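Interferon-inducible protein AIM2 (Mus musculus, PDB 4JBM) senses double-stranded DNA in the cytosol through its HIN domain and, as the sensor of the AIM2 inflammasome, triggers inflammasome activation leading to pyroptosis. Local coordinates at residues K10-F15 with I26-V31; A32-F37 with S82-P87. All coordinates share one frame; numbering follows the deposited sequence.

Starting at the N terminus of this HIN domain, the chain runs up strand 4-16, turns and comes back along strand 25-32. Contact 1 (10-15 with 26-31) closes that hairpin, in a sheet where strand 25-32 lies between strands 4-16 and 37-42. The chain leaves strand 25-32 directly into the turn 32-37, half of contact 2, and goes on through the sheet before the loop 82-87 returns to pack against that turn ahead of helix 88-95. The two contacts therefore follow in series, neither nested nor crossed, with centres about 19 Å apart. They meet where Val-31 and Thr-30 pack on Phe-37, at the start of strand 37-42.

Contact 1: residues K10-F15 with I26-V31; sequences KAINPF and IFHATV
Phe-27 lays its ring alongside Pro-14, CD1 lying 3.7 Å from Pro-14 CG, and the two side chains point the same way. With Phe-27 CG between its own backbone N and carbonyl carbon (chi1 68°), the ring is set beside the proline while Phe-27 CB packs against Ile-12 O, 3.6 Å away. Phe-15 swings its ring back toward strand 25-32 and meets His-28 edge to edge, Phe-15 CE1 coming to 4.0 Å from His-28 ND1, while Phe-15 CZ touches Ile-26 CD1. His-28 ND1 is buried here without a polar partner. At the other end Lys-10 pairs with Thr-30 in both directions, the bond from Thr-30 N to Lys-10 O being 2.8 Å, and the lysine chain then leads off away from the strand. The antiparallel ladder breaks between Ala-11 and Phe-15, shifting register by one residue; beyond the break Phe-15 N bonds to Ile-26 O at 3.2 Å, nearly along the C=O axis. This is a beta hairpin of an OB fold with an irregular first strand. On its far edge strand 25-32 hydrogen-bonds to strand 37-42, Phe-27 with Val-42 and Ala-29 with Val-40, while Arg-95 and Ala-94 of helix 88-95 touch Lys-10 and Thr-30.

Contact 2: residues A32-F37 with S82-P87; sequences ATETDF and SNHEVP
Glu-34 reaches over the His-84 ring, the two side chains crossing at about a right angle with carboxylate and ring planes 43° apart. Its CD stands 3.8 Å above one face of the ring, displaced from the ring centre, and Ser-82 OG sits over the opposite face. Although Glu-34 OE2 comes to 3.1 Å from His-84 ND1, the angle is too poor for a hydrogen bond; ND1 instead makes a weak one to Asn-83 OD1. With its chain extended (chi2 171°) the glutamate spans the gap, Glu-34 CG passing 3.4 Å from Glu-85 O. Ser-82 OG also accepts from His-84 N at 3.0 Å, an ST turn near the start of this loop. In the first of the two OB folds of the HIN domain, 32-37 is the turn joining strands 25-32 and 37-42, tied by the bond from Thr-33 N to Asp-36 O, and 82-87 leads from strand 76-79 to helix 88-95, with Pro-87 as its N-cap residue. Val-86 CG1, anti to the backbone N (chi1 -174°), is thereby brought to 3.9 Å from Ala-32 CB with CG2 next to it, and the side chain also touches Thr-7 and Val-91. Pro-87 sets the rim of its ring, CG and CD, against Glu-34 O, CG at 3.4 Å.

Contact 1: residues K10-F15 with I26-V31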
# COMPACT_ATOMS: atom_id res chain seq x y z
N LYS A 10 -0.70 -11.12 0.02
CA LYS A 10 0.57 -10.47 0.32
C LYS A 10 0.55 -9.92 1.74
O LYS A 10 -0.51 -9.53 2.23
CB LYS A 10 0.82 -9.33 -0.68
CG LYS A 10 2.18 -8.64 -0.58
CD LYS A 10 2.21 -7.36 -1.44
CE LYS A 10 3.60 -6.74 -1.50
NZ LYS A 10 3.96 -6.11 -0.21
N ALA A 11 1.70 -9.90 2.41
CA ALA A 11 1.82 -9.31 3.74
C ALA A 11 3.28 -8.97 4.04
O ALA A 11 4.15 -9.84 3.93
CB ALA A 11 1.26 -10.26 4.81
N ILE A 12 3.54 -7.72 4.39
CA ILE A 12 4.89 -7.31 4.78
C ILE A 12 5.14 -7.56 6.27
O ILE A 12 4.19 -7.61 7.06
CB ILE A 12 5.14 -5.82 4.47
CG1 ILE A 12 4.34 -4.92 5.41
CG2 ILE A 12 4.83 -5.52 3.01
CD1 ILE A 12 4.50 -3.43 5.13
N ASN A 13 6.40 -7.72 6.64
CA ASN A 13 6.75 -7.85 8.05
C ASN A 13 6.52 -6.53 8.78
O ASN A 13 6.79 -5.45 8.22
CB ASN A 13 8.20 -8.32 8.23
CG ASN A 13 8.38 -9.79 7.90
OD1 ASN A 13 7.91 -10.67 8.63
ND2 ASN A 13 9.08 -10.07 6.81
N PRO A 14 6.03 -6.60 10.03
CA PRO A 14 5.66 -5.41 10.80
C PRO A 14 6.82 -4.43 11.00
O PRO A 14 7.97 -4.84 11.13
CB PRO A 14 5.23 -5.99 12.15
CG PRO A 14 4.79 -7.39 11.83
CD PRO A 14 5.73 -7.84 10.75
N PHE A 15 6.49 -3.15 11.00
CA PHE A 15 7.46 -2.09 11.19
C PHE A 15 6.84 -1.11 12.16
O PHE A 15 5.62 -1.03 12.26
CB PHE A 15 7.76 -1.39 9.87
CG PHE A 15 6.56 -0.71 9.24
CD1 PHE A 15 5.62 -1.46 8.54
CD2 PHE A 15 6.37 0.66 9.34
CE1 PHE A 15 4.51 -0.85 7.96
CE2 PHE A 15 5.27 1.28 8.75
CZ PHE A 15 4.34 0.51 8.06
N ILE A 26 2.51 -1.86 13.43
CA ILE A 26 1.49 -2.35 12.50
C ILE A 26 2.09 -3.00 11.27
O ILE A 26 3.30 -2.94 11.04
CB ILE A 26 0.62 -1.19 11.96
CG1 ILE A 26 1.43 -0.32 11.01
CG2 ILE A 26 0.04 -0.37 13.09
CD1 ILE A 26 0.60 0.34 9.96
N PHE A 27 1.22 -3.62 10.48
CA PHE A 27 1.61 -4.03 9.14
C PHE A 27 0.47 -3.96 8.14
O PHE A 27 -0.69 -3.71 8.51
CB PHE A 27 2.33 -5.39 9.12
CG PHE A 27 1.46 -6.57 9.47
CD1 PHE A 27 1.25 -6.94 10.79
CD2 PHE A 27 0.89 -7.34 8.46
CE1 PHE A 27 0.46 -8.03 11.11
CE2 PHE A 27 0.10 -8.45 8.77
CZ PHE A 27 -0.11 -8.79 10.09
N HIS A 28 0.82 -4.14 6.87
CA HIS A 28 -0.14 -4.09 5.79
C HIS A 28 -0.16 -5.40 5.02
O HIS A 28 0.88 -6.05 4.85
CB HIS A 28 0.19 -2.94 4.85
CG HIS A 28 -0.01 -1.59 5.47
ND1 HIS A 28 0.98 -0.91 6.13
CD2 HIS A 28 -1.12 -0.81 5.55
CE1 HIS A 28 0.51 0.24 6.57
NE2 HIS A 28 -0.76 0.32 6.23
N ALA A 29 -1.34 -5.77 4.55
CA ALA A 29 -1.50 -7.01 3.80
C ALA A 29 -2.51 -6.81 2.69
O ALA A 29 -3.24 -5.83 2.67
CB ALA A 29 -1.94 -8.14 4.73
N THR A 30 -2.52 -7.72 1.73
CA THR A 30 -3.57 -7.73 0.71
C THR A 30 -4.28 -9.06 0.81
O THR A 30 -3.64 -10.10 0.88
CB THR A 30 -2.99 -7.58 -0.70
OG1 THR A 30 -2.25 -6.36 -0.79
CG2 THR A 30 -4.11 -7.55 -1.74
N VAL A 31 -5.60 -9.02 0.87
CA VAL A 31 -6.36 -10.26 0.95
C VAL A 31 -7.44 -10.24 -0.12
O VAL A 31 -7.70 -9.19 -0.71
CB VAL A 31 -6.96 -10.47 2.36
CG1 VAL A 31 -5.88 -10.42 3.43
CG2 VAL A 31 -8.03 -9.43 2.62
O HOH W 1 1.02 -5.74 1.63

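Contact 2: residues A32-F37 with S82-P87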
# COMPACT_ATOMS: atom_id res chain seq x y z
N ALA A 32 -8.05 -11.38 -0.38
CA ALA A 32 -9.03 -11.46 -1.45
C ALA A 32 -10.12 -12.47 -1.16
O ALA A 32 -9.89 -13.49 -0.52
CB ALA A 32 -8.35 -11.81 -2.77
N THR A 33 -11.31 -12.17 -1.65
CA THR A 33 -12.38 -13.15 -1.66
C THR A 33 -12.41 -13.73 -3.06
O THR A 33 -11.48 -13.51 -3.84
CB THR A 33 -13.74 -12.53 -1.32
OG1 THR A 33 -14.01 -11.44 -2.21
CG2 THR A 33 -13.72 -12.01 0.10
N GLU A 34 -13.47 -14.46 -3.39
CA GLU A 34 -13.60 -15.05 -4.70
C GLU A 34 -14.00 -14.02 -5.76
O GLU A 34 -14.02 -14.33 -6.95
CB GLU A 34 -14.63 -16.19 -4.64
CG GLU A 34 -14.09 -17.46 -4.02
CD GLU A 34 -15.17 -18.49 -3.76
OE1 GLU A 34 -16.36 -18.14 -3.89
OE2 GLU A 34 -14.83 -19.65 -3.44
N THR A 35 -14.29 -12.80 -5.32
CA THR A 35 -14.80 -11.77 -6.23
C THR A 35 -13.87 -10.59 -6.38
O THR A 35 -13.74 -10.03 -7.46
CB THR A 35 -16.16 -11.22 -5.77
OG1 THR A 35 -16.67 -12.02 -4.70
CG2 THR A 35 -17.15 -11.20 -6.93
N ASP A 36 -13.20 -10.23 -5.29
CA ASP A 36 -12.34 -9.05 -5.30
C ASP A 36 -11.25 -9.13 -4.24
O ASP A 36 -11.18 -10.08 -3.45
CB ASP A 36 -13.17 -7.77 -5.11
CG ASP A 36 -12.54 -6.56 -5.80
OD1 ASP A 36 -11.31 -6.55 -5.98
OD2 ASP A 36 -13.29 -5.63 -6.17
N PHE A 37 -10.39 -8.12 -4.22
CA PHE A 37 -9.35 -8.03 -3.22
C PHE A 37 -9.50 -6.70 -2.47
O PHE A 37 -10.13 -5.76 -2.96
CB PHE A 37 -7.97 -8.04 -3.88
CG PHE A 37 -7.71 -6.83 -4.73
CD1 PHE A 37 -8.13 -6.80 -6.06
CD2 PHE A 37 -7.07 -5.71 -4.20
CE1 PHE A 37 -7.91 -5.67 -6.84
CE2 PHE A 37 -6.86 -4.58 -4.98
CZ PHE A 37 -7.27 -4.56 -6.30
N SER A 82 -10.64 -23.69 4.02
CA SER A 82 -11.70 -23.28 3.10
C SER A 82 -11.48 -23.86 1.71
O SER A 82 -10.34 -24.14 1.33
CB SER A 82 -11.74 -21.75 3.03
OG SER A 82 -12.70 -21.28 2.09
N ASN A 83 -12.56 -24.03 0.95
CA ASN A 83 -12.45 -24.44 -0.45
C ASN A 83 -12.38 -23.24 -1.39
O ASN A 83 -12.41 -23.40 -2.61
CB ASN A 83 -13.62 -25.33 -0.87
CG ASN A 83 -14.98 -24.71 -0.56
OD1 ASN A 83 -15.14 -23.49 -0.57
ND2 ASN A 83 -15.97 -25.56 -0.31
N HIS A 84 -12.30 -22.04 -0.83
CA HIS A 84 -12.25 -20.85 -1.67
C HIS A 84 -10.97 -20.79 -2.48
O HIS A 84 -9.89 -21.15 -2.01
CB HIS A 84 -12.35 -19.57 -0.83
CG HIS A 84 -13.71 -19.31 -0.27
ND1 HIS A 84 -14.75 -20.21 -0.37
CD2 HIS A 84 -14.22 -18.24 0.37
CE1 HIS A 84 -15.83 -19.71 0.19
NE2 HIS A 84 -15.53 -18.50 0.66
N GLU A 85 -11.13 -20.34 -3.72
CA GLU A 85 -10.02 -20.12 -4.62
C GLU A 85 -10.17 -18.75 -5.25
O GLU A 85 -11.25 -18.39 -5.70
CB GLU A 85 -10.01 -21.19 -5.72
CG GLU A 85 -9.75 -22.61 -5.23
CD GLU A 85 -9.98 -23.66 -6.31
OE1 GLU A 85 -11.14 -23.85 -6.72
OE2 GLU A 85 -8.99 -24.28 -6.75
N VAL A 86 -9.08 -18.00 -5.27
CA VAL A 86 -9.09 -16.67 -5.86
C VAL A 86 -8.82 -16.81 -7.34
O VAL A 86 -7.81 -17.42 -7.73
CB VAL A 86 -8.02 -15.76 -5.22
CG1 VAL A 86 -8.13 -14.34 -5.74
CG2 VAL A 86 -8.14 -15.78 -3.70
N PRO A 87 -9.71 -16.27 -8.19
CA PRO A 87 -9.48 -16.23 -9.64
C PRO A 87 -8.13 -15.59 -9.98
O PRO A 87 -7.68 -14.71 -9.24
CB PRO A 87 -10.62 -15.35 -10.16
CG PRO A 87 -11.73 -15.52 -9.15
CD PRO A 87 -11.04 -15.74 -7.82